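PDB 5K8R: protocadherin gamma-B3 from Homo sapiens, which is a potential calcium-dependent cell-adhesion protein that may help to establish and maintain specific neuronal connections in the brain. Local coordinates for residues E109-L115 against R199-A205; P144-F148 against Q175-L180; F212-Y217 against Y300-Q304; D238-N244 against K292-H296. The contacts are given in a common frame with arbitrary orientation. Residues are numbered along the deposited sequence.

Interaction 1. Residues E109-L115 against R199-A205. With CA (calcium ion), chain J; CA (calcium ion), chain I.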
loop_
_atom_site.group_PDB
_atom_site.type_symbol
_atom_site.label_atom_id
_atom_site.label_comp_id
_atom_site.label_asym_id
_atom_site.label_seq_id
_atom_site.Cartn_x
_atom_site.Cartn_y
_atom_site.Cartn_z
ATOM N N GLU A 109 -2.838 21.111 2.080
ATOM C CA GLU A 109 -3.189 19.732 2.385
ATOM C C GLU A 109 -1.956 18.974 2.859
ATOM O O GLU A 109 -0.845 19.201 2.370
ATOM C CB GLU A 109 -3.799 19.038 1.168
ATOM C CG GLU A 109 -5.201 19.510 0.825
ATOM C CD GLU A 109 -5.855 18.661 -0.246
ATOM O OE1 GLU A 109 -5.143 17.854 -0.880
ATOM O OE2 GLU A 109 -7.079 18.797 -0.451
ATOM N N LEU A 110 -2.162 18.086 3.795
ATOM C CA LEU A 110 -1.105 17.313 4.361
ATOM C C LEU A 110 -1.569 15.891 4.556
ATOM O O LEU A 110 -2.467 15.658 5.308
ATOM C CB LEU A 110 -0.781 17.921 5.708
ATOM C CG LEU A 110 0.256 17.270 6.571
ATOM C CD1 LEU A 110 1.579 17.321 5.861
ATOM C CD2 LEU A 110 0.350 18.023 7.858
ATOM N N GLU A 111 -0.940 14.952 3.873
ATOM C CA GLU A 111 -1.291 13.540 3.965
ATOM C C GLU A 111 -0.479 12.888 5.078
ATOM O O GLU A 111 0.756 12.920 5.054
ATOM C CB GLU A 111 -1.047 12.827 2.636
ATOM C CG GLU A 111 -1.913 13.321 1.490
ATOM C CD GLU A 111 -2.370 12.196 0.581
ATOM O OE1 GLU A 111 -2.187 11.018 0.955
ATOM O OE2 GLU A 111 -2.914 12.489 -0.504
ATOM N N ILE A 112 -1.175 12.299 6.048
ATOM C CA ILE A 112 -0.555 11.616 7.177
ATOM C C ILE A 112 -1.259 10.281 7.367
ATOM O O ILE A 112 -2.490 10.236 7.476
ATOM C CB ILE A 112 -0.634 12.453 8.469
ATOM C CG1 ILE A 112 0.119 13.776 8.303
ATOM C CG2 ILE A 112 -0.090 11.664 9.649
ATOM C CD1 ILE A 112 0.001 14.700 9.497
ATOM N N SER A 113 -0.487 9.199 7.405
ATOM C CA SER A 113 -1.072 7.881 7.604
ATOM C C SER A 113 -1.506 7.702 9.053
ATOM O O SER A 113 -0.921 8.274 9.977
ATOM C CB SER A 113 -0.080 6.784 7.220
ATOM O OG SER A 113 0.834 6.533 8.274
ATOM N N GLU A 114 -2.548 6.892 9.245
ATOM C CA GLU A 114 -3.052 6.616 10.584
ATOM C C GLU A 114 -2.089 5.780 11.418
ATOM O O GLU A 114 -2.314 5.630 12.622
ATOM C CB GLU A 114 -4.409 5.917 10.496
ATOM C CG GLU A 114 -4.433 4.758 9.521
ATOM C CD GLU A 114 -5.818 4.171 9.343
ATOM O OE1 GLU A 114 -6.659 4.331 10.253
ATOM O OE2 GLU A 114 -6.065 3.552 8.288
ATOM N N LEU A 115 -1.035 5.235 10.813
ATOM C CA LEU A 115 -0.002 4.525 11.556
ATOM C C LEU A 115 0.973 5.462 12.258
ATOM O O LEU A 115 1.901 4.980 12.916
ATOM C CB LEU A 115 0.773 3.590 10.624
ATOM C CG LEU A 115 0.043 2.335 10.144
ATOM C CD1 LEU A 115 0.912 1.539 9.183
ATOM C CD2 LEU A 115 -0.379 1.477 11.327
ATOM N N ARG A 199 -5.481 21.307 5.967
ATOM C CA ARG A 199 -6.395 20.172 5.882
ATOM C C ARG A 199 -5.560 18.896 5.927
ATOM O O ARG A 199 -5.006 18.465 4.912
ATOM C CB ARG A 199 -7.252 20.240 4.622
ATOM C CG ARG A 199 -8.126 19.009 4.414
ATOM C CD ARG A 199 -9.203 19.226 3.357
ATOM N NE ARG A 199 -8.656 19.652 2.072
ATOM C CZ ARG A 199 -8.736 20.892 1.601
ATOM N NH1 ARG A 199 -9.345 21.834 2.309
ATOM N NH2 ARG A 199 -8.211 21.191 0.420
ATOM N N VAL A 200 -5.463 18.303 7.111
ATOM C CA VAL A 200 -4.788 17.023 7.283
ATOM C C VAL A 200 -5.721 15.917 6.811
ATOM O O VAL A 200 -6.794 15.708 7.386
ATOM C CB VAL A 200 -4.373 16.807 8.745
ATOM C CG1 VAL A 200 -3.757 15.426 8.921
ATOM C CG2 VAL A 200 -3.408 17.893 9.191
ATOM N N ILE A 201 -5.318 15.213 5.758
ATOM C CA ILE A 201 -6.067 14.077 5.237
ATOM C C ILE A 201 -5.394 12.805 5.735
ATOM O O ILE A 201 -4.195 12.596 5.509
ATOM C CB ILE A 201 -6.148 14.111 3.702
ATOM C CG1 ILE A 201 -7.060 12.997 3.184
ATOM C CG2 ILE A 201 -4.758 14.031 3.087
ATOM C CD1 ILE A 201 -7.440 13.148 1.726
ATOM N N VAL A 202 -6.159 11.964 6.424
ATOM C CA VAL A 202 -5.617 10.767 7.059
ATOM C C VAL A 202 -5.497 9.671 6.005
ATOM O O VAL A 202 -6.504 9.174 5.495
ATOM C CB VAL A 202 -6.489 10.311 8.235
ATOM C CG1 VAL A 202 -5.825 9.160 8.975
ATOM C CG2 VAL A 202 -6.758 11.476 9.176
ATOM N N ALA A 203 -4.265 9.290 5.680
ATOM C CA ALA A 203 -4.044 8.204 4.736
ATOM C C ALA A 203 -4.394 6.866 5.377
ATOM O O ALA A 203 -4.080 6.616 6.544
ATOM C CB ALA A 203 -2.592 8.197 4.259
ATOM N N ASP A 204 -5.043 6.001 4.601
ATOM C CA ASP A 204 -5.532 4.731 5.120
ATOM C C ASP A 204 -4.394 3.740 5.319
ATOM O O ASP A 204 -3.457 3.672 4.518
ATOM C CB ASP A 204 -6.571 4.130 4.174
ATOM C CG ASP A 204 -7.174 2.843 4.712
ATOM O OD1 ASP A 204 -7.586 2.824 5.892
ATOM O OD2 ASP A 204 -7.231 1.850 3.958
ATOM N N ALA A 205 -4.487 2.966 6.396
ATOM C CA ALA A 205 -3.612 1.832 6.639
ATOM C C ALA A 205 -4.457 0.577 6.807
ATOM O O ALA A 205 -5.638 0.641 7.160
ATOM C CB ALA A 205 -2.739 2.051 7.879
HETATM CA CA CA J . -7.584 1.670 8.209
HETATM CA CA CA I . -7.711 2.665 11.866
HETATM O O HOH W 1 -6.765 3.328 14.078
#
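The carboxylate of E109 lies at the edge of the R199 guanidinium, near its plane. E109 OE2 takes both bonds of this salt bridge: 2.8 Å from R199 NH2 and 3.1 Å from R199 NE. The two residues mark one end of a parallel strand pair in the second cadherin repeat, a Greek-key β-sandwich. Strand 107-113, at one edge of its sheet, runs beside the last strand, 193-203.

L110 N donates to R199 O (3.1 Å) and I201 N to L110 O (2.9 Å). I112 N donates to I201 O (3.1 Å) and A203 N to I112 O (2.7 Å). E114 N to A203 O (3.1 Å) carries the pairing past the strand end.

L110, I112, V200 and V202 share one face. I112 CD1 meets V200 CG1 at 3.9 Å, and both side chains touch F148. On the other face, E111 CG packs on I201 CG2 at 3.3 Å.

Beyond the strands, E114 bridges two calcium ions between repeats 2 and 3. E114 OE1 binds the chain I ion at 2.5 Å. D204 OD1 (2.6 Å) and A205 O (2.4 Å) bind the chain J ion. E114 OE2 binds it at 2.4 Å and accepts A205 N at 2.5 Å.

Interaction 2. Residues P144-F148 against Q175-L180; sequences PDPHF and QPHHHL
Three aromatic rings meet edge to face in a row, and two of them are histidines. H178 turns its edge to the face of H147, with centroids 4.6 Å apart and planes at 53°. F148 turns its edge to the face of H178, at 5.6 Å and 70°. All three have chi1 m; chi2 is 80° for H147, -90° for F148 and -94° for H178. The closest atoms of the ring pairs are H147 ND1 to H178 CE1 at 3.6 Å and F148 CE2 to H178 CG at 3.9 Å.

Loop 144-148 enters strand 148-154. D145 is extended (phi/psi -141/139), P146 and H147 are turned back (-66/-21 and -105/-32), and F148 is extended again. D145 OD1 accepts H147 N at 2.9 Å, an Asx turn. The partner is extended from H177 to L180.

In this second cadherin repeat, a β-sandwich, F148 and L180 are buried, and both touch L164. CA-CA distances are 7.2 Å (D145-L180) and 8.5 Å (H147-H178).

L180 (chi1 -46°, chi2 t) places CD1 3.8 Å from F148 CB and CD2 3.3 Å from D145 OD2. Weak water bridges link D145 OD2 to Q175 NE2 and H147 ND1 to H178 ND1.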
loop_
_atom_site.group_PDB
_atom_site.type_symbol
_atom_site.label_atom_id
_atom_site.label_comp_id
_atom_site.label_asym_id
_atom_site.label_seq_id
_atom_site.Cartn_x
_atom_site.Cartn_y
_atom_site.Cartn_z
ATOM N N PRO A 144 -6.445 25.311 19.009
ATOM C CA PRO A 144 -6.530 24.051 19.761
ATOM C C PRO A 144 -7.263 22.969 18.980
ATOM O O PRO A 144 -8.338 23.197 18.422
ATOM C CB PRO A 144 -7.295 24.449 21.029
ATOM C CG PRO A 144 -7.039 25.912 21.177
ATOM C CD PRO A 144 -6.967 26.453 19.779
ATOM N N ASP A 145 -6.662 21.778 18.945
ATOM C CA ASP A 145 -7.221 20.614 18.280
ATOM C C ASP A 145 -6.933 19.392 19.143
ATOM O O ASP A 145 -5.833 19.278 19.705
ATOM C CB ASP A 145 -6.629 20.417 16.878
ATOM C CG ASP A 145 -7.346 19.340 16.086
ATOM O OD1 ASP A 145 -6.971 18.156 16.215
ATOM O OD2 ASP A 145 -8.286 19.680 15.335
ATOM N N PRO A 146 -7.893 18.473 19.275
ATOM C CA PRO A 146 -7.680 17.315 20.162
ATOM C C PRO A 146 -6.586 16.369 19.695
ATOM O O PRO A 146 -6.055 15.618 20.523
ATOM C CB PRO A 146 -9.047 16.616 20.167
ATOM C CG PRO A 146 -10.021 17.665 19.727
ATOM C CD PRO A 146 -9.270 18.524 18.758
ATOM N N HIS A 147 -6.227 16.378 18.412
ATOM C CA HIS A 147 -5.246 15.437 17.883
ATOM C C HIS A 147 -3.881 16.047 17.611
ATOM O O HIS A 147 -2.874 15.351 17.750
ATOM C CB HIS A 147 -5.761 14.800 16.586
ATOM C CG HIS A 147 -6.897 13.848 16.789
ATOM N ND1 HIS A 147 -8.198 14.267 16.971
ATOM C CD2 HIS A 147 -6.929 12.495 16.840
ATOM C CE1 HIS A 147 -8.981 13.215 17.123
ATOM N NE2 HIS A 147 -8.235 12.127 17.048
ATOM N N PHE A 148 -3.816 17.319 17.227
ATOM C CA PHE A 148 -2.567 17.945 16.817
ATOM C C PHE A 148 -2.248 19.141 17.699
ATOM O O PHE A 148 -3.138 19.912 18.071
ATOM C CB PHE A 148 -2.626 18.394 15.354
ATOM C CG PHE A 148 -2.763 17.266 14.377
ATOM C CD1 PHE A 148 -1.640 16.661 13.838
ATOM C CD2 PHE A 148 -4.013 16.812 13.994
ATOM C CE1 PHE A 148 -1.762 15.624 12.935
ATOM C CE2 PHE A 148 -4.141 15.774 13.093
ATOM C CZ PHE A 148 -3.015 15.178 12.563
ATOM N N GLN A 175 -12.115 9.409 11.772
ATOM C CA GLN A 175 -12.122 10.763 11.234
ATOM C C GLN A 175 -11.082 10.878 10.127
ATOM O O GLN A 175 -9.875 10.874 10.404
ATOM C CB GLN A 175 -11.856 11.784 12.341
ATOM C CG GLN A 175 -12.074 13.228 11.922
ATOM C CD GLN A 175 -11.938 14.195 13.082
ATOM O OE1 GLN A 175 -11.785 13.786 14.233
ATOM N NE2 GLN A 175 -11.993 15.489 12.784
ATOM N N PRO A 176 -11.504 10.974 8.862
ATOM C CA PRO A 176 -10.536 10.999 7.758
ATOM C C PRO A 176 -9.914 12.361 7.493
ATOM O O PRO A 176 -8.950 12.435 6.720
ATOM C CB PRO A 176 -11.376 10.544 6.559
ATOM C CG PRO A 176 -12.748 11.033 6.879
ATOM C CD PRO A 176 -12.896 10.934 8.380
ATOM N N HIS A 177 -10.427 13.433 8.093
ATOM C CA HIS A 177 -9.914 14.772 7.839
ATOM C C HIS A 177 -9.901 15.577 9.129
ATOM O O HIS A 177 -10.804 15.448 9.961
ATOM C CB HIS A 177 -10.753 15.501 6.780
ATOM C CG HIS A 177 -10.736 14.846 5.435
ATOM N ND1 HIS A 177 -11.484 13.726 5.143
ATOM C CD2 HIS A 177 -10.060 15.153 4.303
ATOM C CE1 HIS A 177 -11.270 13.372 3.888
ATOM N NE2 HIS A 177 -10.410 14.222 3.356
ATOM N N HIS A 178 -8.874 16.410 9.284
ATOM C CA HIS A 178 -8.757 17.333 10.404
ATOM C C HIS A 178 -8.435 18.713 9.855
ATOM O O HIS A 178 -7.524 18.857 9.036
ATOM C CB HIS A 178 -7.671 16.884 11.390
ATOM C CG HIS A 178 -7.912 15.530 11.982
ATOM N ND1 HIS A 178 -8.560 15.348 13.184
ATOM C CD2 HIS A 178 -7.592 14.293 11.535
ATOM C CE1 HIS A 178 -8.628 14.056 13.453
ATOM N NE2 HIS A 178 -8.049 13.394 12.468
ATOM N N HIS A 179 -9.179 19.723 10.297
ATOM C CA HIS A 179 -9.036 21.084 9.793
ATOM C C HIS A 179 -8.381 21.944 10.868
ATOM O O HIS A 179 -9.003 22.256 11.889
ATOM C CB HIS A 179 -10.390 21.650 9.371
ATOM C CG HIS A 179 -11.046 20.875 8.271
ATOM N ND1 HIS A 179 -10.779 21.105 6.938
ATOM C CD2 HIS A 179 -11.949 19.867 8.305
ATOM C CE1 HIS A 179 -11.493 20.275 6.198
ATOM N NE2 HIS A 179 -12.211 19.514 7.003
ATOM N N LEU A 180 -7.129 22.327 10.631
ATOM C CA LEU A 180 -6.340 23.107 11.570
ATOM C C LEU A 180 -6.153 24.528 11.052
ATOM O O LEU A 180 -6.237 24.793 9.850
ATOM C CB LEU A 180 -4.972 22.457 11.803
ATOM C CG LEU A 180 -4.969 20.950 12.064
ATOM C CD1 LEU A 180 -3.549 20.442 12.256
ATOM C CD2 LEU A 180 -5.830 20.614 13.267
HETATM O O HOH W 2 -10.778 18.426 13.464
HETATM O O HOH W 3 -10.203 16.679 15.784
#

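Interaction 3. Residues F212-Y217 against Y300-Q304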
loop_
_atom_site.group_PDB
_atom_site.type_symbol
_atom_site.label_atom_id
_atom_site.label_comp_id
_atom_site.label_asym_id
_atom_site.label_seq_id
_atom_site.Cartn_x
_atom_site.Cartn_y
_atom_site.Cartn_z
ATOM N N PHE A 212 -16.106 -11.781 9.011
ATOM C CA PHE A 212 -17.264 -12.491 8.489
ATOM C C PHE A 212 -18.506 -12.149 9.302
ATOM O O PHE A 212 -18.444 -11.988 10.524
ATOM C CB PHE A 212 -17.029 -14.000 8.513
ATOM C CG PHE A 212 -16.266 -14.515 7.328
ATOM C CD1 PHE A 212 -16.879 -14.624 6.090
ATOM C CD2 PHE A 212 -14.943 -14.905 7.453
ATOM C CE1 PHE A 212 -16.182 -15.101 4.996
ATOM C CE2 PHE A 212 -14.242 -15.384 6.363
ATOM C CZ PHE A 212 -14.864 -15.484 5.134
ATOM N N THR A 213 -19.643 -12.042 8.610
ATOM C CA THR A 213 -20.899 -11.759 9.295
ATOM C C THR A 213 -21.336 -12.926 10.171
ATOM O O THR A 213 -22.066 -12.727 11.148
ATOM C CB THR A 213 -21.990 -11.424 8.279
ATOM O OG1 THR A 213 -22.259 -12.573 7.466
ATOM C CG2 THR A 213 -21.546 -10.277 7.387
ATOM N N GLN A 214 -20.910 -14.144 9.837
ATOM C CA GLN A 214 -21.217 -15.328 10.622
ATOM C C GLN A 214 -19.993 -16.226 10.670
ATOM O O GLN A 214 -19.269 -16.351 9.677
ATOM C CB GLN A 214 -22.403 -16.110 10.038
ATOM C CG GLN A 214 -23.698 -15.325 9.927
ATOM C CD GLN A 214 -24.813 -16.136 9.297
ATOM O OE1 GLN A 214 -24.699 -17.353 9.145
ATOM N NE2 GLN A 214 -25.896 -15.465 8.924
ATOM N N ASP A 215 -19.763 -16.848 11.825
ATOM C CA ASP A 215 -18.717 -17.854 11.950
ATOM C C ASP A 215 -19.149 -19.214 11.422
ATOM O O ASP A 215 -18.340 -20.147 11.418
ATOM C CB ASP A 215 -18.276 -17.982 13.411
ATOM C CG ASP A 215 -17.553 -16.748 13.911
ATOM O OD1 ASP A 215 -16.857 -16.097 13.103
ATOM O OD2 ASP A 215 -17.680 -16.429 15.113
ATOM N N MET A 216 -20.397 -19.344 10.976
ATOM C CA MET A 216 -20.912 -20.601 10.449
ATOM C C MET A 216 -22.117 -20.299 9.573
ATOM O O MET A 216 -23.065 -19.650 10.025
ATOM C CB MET A 216 -21.299 -21.559 11.583
ATOM C CG MET A 216 -22.185 -22.716 11.148
ATOM S SD MET A 216 -21.366 -23.863 10.023
ATOM C CE MET A 216 -20.139 -24.584 11.110
ATOM N N TYR A 217 -22.074 -20.763 8.327
ATOM C CA TYR A 217 -23.176 -20.610 7.380
ATOM C C TYR A 217 -23.759 -21.995 7.122
ATOM O O TYR A 217 -23.211 -22.772 6.335
ATOM C CB TYR A 217 -22.704 -19.955 6.085
ATOM C CG TYR A 217 -22.130 -18.567 6.262
ATOM C CD1 TYR A 217 -22.952 -17.448 6.264
ATOM C CD2 TYR A 217 -20.763 -18.376 6.417
ATOM C CE1 TYR A 217 -22.432 -16.177 6.421
ATOM C CE2 TYR A 217 -20.231 -17.108 6.575
ATOM C CZ TYR A 217 -21.070 -16.013 6.575
ATOM O OH TYR A 217 -20.545 -14.750 6.732
ATOM N N TYR A 300 -11.312 -16.425 8.827
ATOM C CA TYR A 300 -11.701 -17.801 8.547
ATOM C C TYR A 300 -13.055 -18.101 9.166
ATOM O O TYR A 300 -13.290 -17.789 10.337
ATOM C CB TYR A 300 -10.647 -18.784 9.072
ATOM C CG TYR A 300 -9.286 -18.605 8.435
ATOM C CD1 TYR A 300 -8.364 -17.707 8.960
ATOM C CD2 TYR A 300 -8.925 -19.328 7.307
ATOM C CE1 TYR A 300 -7.122 -17.537 8.380
ATOM C CE2 TYR A 300 -7.684 -19.166 6.720
ATOM C CZ TYR A 300 -6.787 -18.268 7.261
ATOM O OH TYR A 300 -5.550 -18.102 6.681
ATOM N N CYS A 301 -13.940 -18.707 8.375
ATOM C CA CYS A 301 -15.239 -19.162 8.846
ATOM C C CYS A 301 -15.485 -20.563 8.301
ATOM O O CYS A 301 -14.631 -21.149 7.628
ATOM C CB CYS A 301 -16.357 -18.198 8.428
ATOM S SG CYS A 301 -16.736 -18.213 6.661
ATOM N N LYS A 302 -16.663 -21.105 8.592
ATOM C CA LYS A 302 -17.028 -22.440 8.145
ATOM C C LYS A 302 -18.389 -22.408 7.465
ATOM O O LYS A 302 -19.199 -21.502 7.679
ATOM C CB LYS A 302 -17.041 -23.442 9.310
ATOM C CG LYS A 302 -15.667 -23.721 9.898
ATOM C CD LYS A 302 -15.716 -24.844 10.921
ATOM C CE LYS A 302 -14.329 -25.154 11.466
ATOM N NZ LYS A 302 -14.350 -26.294 12.426
ATOM N N VAL A 303 -18.624 -23.418 6.632
ATOM C CA VAL A 303 -19.859 -23.568 5.874
ATOM C C VAL A 303 -20.304 -25.018 5.995
ATOM O O VAL A 303 -19.535 -25.933 5.678
ATOM C CB VAL A 303 -19.678 -23.178 4.396
ATOM C CG1 VAL A 303 -20.794 -23.765 3.551
ATOM C CG2 VAL A 303 -19.634 -21.665 4.247
ATOM N N GLN A 304 -21.534 -25.229 6.457
ATOM C CA GLN A 304 -22.101 -26.566 6.602
ATOM C C GLN A 304 -23.295 -26.687 5.666
ATOM O O GLN A 304 -24.315 -26.016 5.860
ATOM C CB GLN A 304 -22.503 -26.846 8.049
ATOM C CG GLN A 304 -23.016 -28.260 8.274
ATOM C CD GLN A 304 -23.186 -28.597 9.741
ATOM O OE1 GLN A 304 -22.674 -27.898 10.615
ATOM N NE2 GLN A 304 -23.910 -29.675 10.020
#
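Two backbone hydrogen bonds hold this parallel strand pair firmly, and a third is weak. Y217 N donates to K302 O at 3.0 Å. Q304 N donates to Y217 O at 3.0 Å. K302 N reaches D215 O at 3.4 Å, a weak bond. Y217 is thus satisfied through both its backbone N and O. The register pairs Y217 with V303, whose CA atoms are 4.7 Å apart. In the third cadherin repeat this pairing joins strand 216-222 to the last strand, 298-308.

The Y217 OH has partners in its own segment and beyond it. Y217 OH and T213 OG1 share a hydrogen bond at 2.9 Å, and either could donate. Y217 OH also has a weak bond to M235 O on strand 230-237. Q304 NE2 is hydrogen-bonded to D306 OD1.

C301 SG contacts both aromatic rings. C301 SG lies 3.5 Å from the centroid of the F212 ring, only 6° off the normal. The same SG sits at the edge of the Y217 ring, 5.0 Å from its centroid.

The chemistry implies a buried apolar, sulfur-aromatic side made by F212, C301, Y217 and V303, closed at the sheet edge by main-chain hydrogen bonds.

Interaction 4. Residues D238-N244 against K292-H296; sequences DMDEGIN and KDGGH. With CA (calcium ion), chain H; CA (calcium ion), chain J.
K292 is extended (phi/psi -122/155). D293 follows (-115/-170), with chi1 p (58°) and CA-to-CB toward segment 238-244. D293 OD2 binds the chain H calcium ion at 2.7 Å. D238 binds the same ion with OD1 at 2.5 Å and OD2 at 2.4 Å. D240 OD2 (2.8 Å) and N244 O (2.4 Å) add to the shell, and N206 and N208 complete it. D293 OD2 and D238 OD2 are 3.3 Å apart, held together by the metal.

G294 (-68/-36) comes next. G294 N gives a weak hydrogen bond to I243 O at 3.1 Å, and G294 CA lies 4.8 Å from N244 CA. A CB here would clash with I243 O. G295 (-84/13) continues the type I turn from D293 to H296, closed by H296 N to D293 O at 3.3 Å. H296 has positive phi (66/22) and packs on A203 of the second subunit.

D238 (chi1 t) accepts D240 N on OD1 at 3.1 Å, an Asx turn. G242 has phi 70°, and I243-N244 form a short 3-10 turn. D240 (chi1 m) bridges to the chain J ion through OD1 at 2.8 Å. The arrangement is typical of the calcium site between consecutive cadherin repeats, here the second and third.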
loop_
_atom_site.group_PDB
_atom_site.type_symbol
_atom_site.label_atom_id
_atom_site.label_comp_id
_atom_site.label_asym_id
_atom_site.label_seq_id
_atom_site.Cartn_x
_atom_site.Cartn_y
_atom_site.Cartn_z
ATOM N N ASP A 238 -14.761 -5.196 5.570
ATOM C CA ASP A 238 -13.462 -4.594 5.848
ATOM C C ASP A 238 -13.646 -3.087 5.930
ATOM O O ASP A 238 -14.059 -2.457 4.950
ATOM C CB ASP A 238 -12.440 -4.962 4.768
ATOM C CG ASP A 238 -11.007 -4.804 5.238
ATOM O OD1 ASP A 238 -10.702 -3.799 5.916
ATOM O OD2 ASP A 238 -10.183 -5.691 4.931
ATOM N N MET A 239 -13.362 -2.533 7.087
ATOM C CA MET A 239 -13.517 -1.131 7.316
ATOM C C MET A 239 -12.526 -0.218 6.619
ATOM O O MET A 239 -12.734 0.949 6.592
ATOM C CB MET A 239 -13.490 -0.871 8.804
ATOM C CG MET A 239 -14.677 -1.419 9.548
ATOM S SD MET A 239 -16.178 -1.013 8.697
ATOM C CE MET A 239 -17.392 -1.384 9.932
ATOM N N ASP A 240 -11.462 -0.750 6.057
ATOM C CA ASP A 240 -10.471 0.073 5.409
ATOM C C ASP A 240 -10.842 0.406 3.991
ATOM O O ASP A 240 -11.900 0.085 3.564
ATOM C CB ASP A 240 -9.129 -0.632 5.300
ATOM C CG ASP A 240 -8.606 -1.046 6.622
ATOM O OD1 ASP A 240 -9.090 -0.579 7.633
ATOM O OD2 ASP A 240 -7.723 -1.858 6.687
ATOM N N GLU A 241 -9.955 1.073 3.287
ATOM C CA GLU A 241 -10.247 1.793 2.056
ATOM C C GLU A 241 -9.379 1.266 0.925
ATOM O O GLU A 241 -8.214 0.918 1.135
ATOM C CB GLU A 241 -10.012 3.300 2.234
ATOM C CG GLU A 241 -10.378 4.146 1.025
ATOM C CD GLU A 241 -10.027 5.609 1.212
ATOM O OE1 GLU A 241 -9.311 5.931 2.183
ATOM O OE2 GLU A 241 -10.470 6.439 0.390
ATOM N N GLY A 242 -9.957 1.209 -0.274
ATOM C CA GLY A 242 -9.181 0.859 -1.453
ATOM C C GLY A 242 -8.766 -0.599 -1.455
ATOM O O GLY A 242 -9.559 -1.502 -1.166
ATOM N N ILE A 243 -7.494 -0.835 -1.792
ATOM C CA ILE A 243 -6.970 -2.197 -1.834
ATOM C C ILE A 243 -7.009 -2.833 -0.452
ATOM O O ILE A 243 -7.145 -4.057 -0.325
ATOM C CB ILE A 243 -5.545 -2.197 -2.429
ATOM C CG1 ILE A 243 -5.008 -3.624 -2.563
ATOM C CG2 ILE A 243 -4.607 -1.341 -1.587
ATOM C CD1 ILE A 243 -5.833 -4.506 -3.475
ATOM N N ASN A 244 -6.920 -2.022 0.603
ATOM C CA ASN A 244 -7.009 -2.531 1.967
ATOM C C ASN A 244 -8.400 -3.041 2.325
ATOM O O ASN A 244 -8.589 -3.519 3.449
ATOM C CB ASN A 244 -6.590 -1.443 2.959
ATOM C CG ASN A 244 -5.156 -0.994 2.764
ATOM O OD1 ASN A 244 -4.297 -1.778 2.362
ATOM N ND2 ASN A 244 -4.890 0.275 3.051
ATOM N N LYS A 292 -9.359 -12.836 2.383
ATOM C CA LYS A 292 -8.131 -12.056 2.427
ATOM C C LYS A 292 -8.374 -10.664 1.863
ATOM O O LYS A 292 -9.288 -10.455 1.059
ATOM C CB LYS A 292 -7.004 -12.740 1.640
ATOM C CG LYS A 292 -6.584 -14.093 2.186
ATOM C CD LYS A 292 -5.562 -14.754 1.275
ATOM C CE LYS A 292 -4.345 -13.865 1.069
ATOM N NZ LYS A 292 -3.359 -14.482 0.138
ATOM N N ASP A 293 -7.551 -9.711 2.288
ATOM C CA ASP A 293 -7.601 -8.357 1.761
ATOM C C ASP A 293 -6.304 -8.042 1.015
ATOM O O ASP A 293 -5.473 -8.926 0.766
ATOM C CB ASP A 293 -7.884 -7.348 2.883
ATOM C CG ASP A 293 -6.855 -7.394 4.002
ATOM O OD1 ASP A 293 -5.846 -8.118 3.876
ATOM O OD2 ASP A 293 -7.058 -6.684 5.011
ATOM N N GLY A 294 -6.133 -6.768 0.652
ATOM C CA GLY A 294 -4.940 -6.374 -0.081
ATOM C C GLY A 294 -3.675 -6.460 0.753
ATOM O O GLY A 294 -2.608 -6.809 0.239
ATOM N N GLY A 295 -3.773 -6.145 2.041
ATOM C CA GLY A 295 -2.660 -6.248 2.960
ATOM C C GLY A 295 -2.448 -7.624 3.551
ATOM O O GLY A 295 -1.703 -7.757 4.529
ATOM N N HIS A 296 -3.094 -8.649 2.993
ATOM C CA HIS A 296 -2.930 -10.047 3.381
ATOM C C HIS A 296 -3.434 -10.342 4.790
ATOM O O HIS A 296 -3.014 -11.329 5.402
ATOM C CB HIS A 296 -1.472 -10.497 3.236
ATOM C CG HIS A 296 -0.905 -10.266 1.870
ATOM N ND1 HIS A 296 -0.148 -9.158 1.556
ATOM C CD2 HIS A 296 -1.001 -10.990 0.731
ATOM C CE1 HIS A 296 0.208 -9.215 0.285
ATOM N NE2 HIS A 296 -0.298 -10.318 -0.238
HETATM CA CA CA H . -8.300 -4.374 5.659
HETATM CA CA CA J . -7.584 1.670 8.209
#

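Interactions 1 and 2 belong to the second cadherin repeat, and interactions 3 and 4 to the third. Along the chain, 144-148 and 175-180 fall between the two segments of interaction 1. 238-244 and 292-296 fall between those of interaction 3. The centres of interactions 1 and 2 are about 11 Å apart; 199-205 and 175-180 lie on neighbouring strands 193-203 and 177-186 of one sheet. The centres of interactions 3 and 4 are about 19 Å apart, and their segments adjoin. The repeats meet through interactions 1 and 4, centres about 17 Å apart, which share a calcium ion. D204 OD2 also lies 2.9 Å from E241 N, a probable hydrogen bond. Calcium thus joins two β-sandwiches end to end.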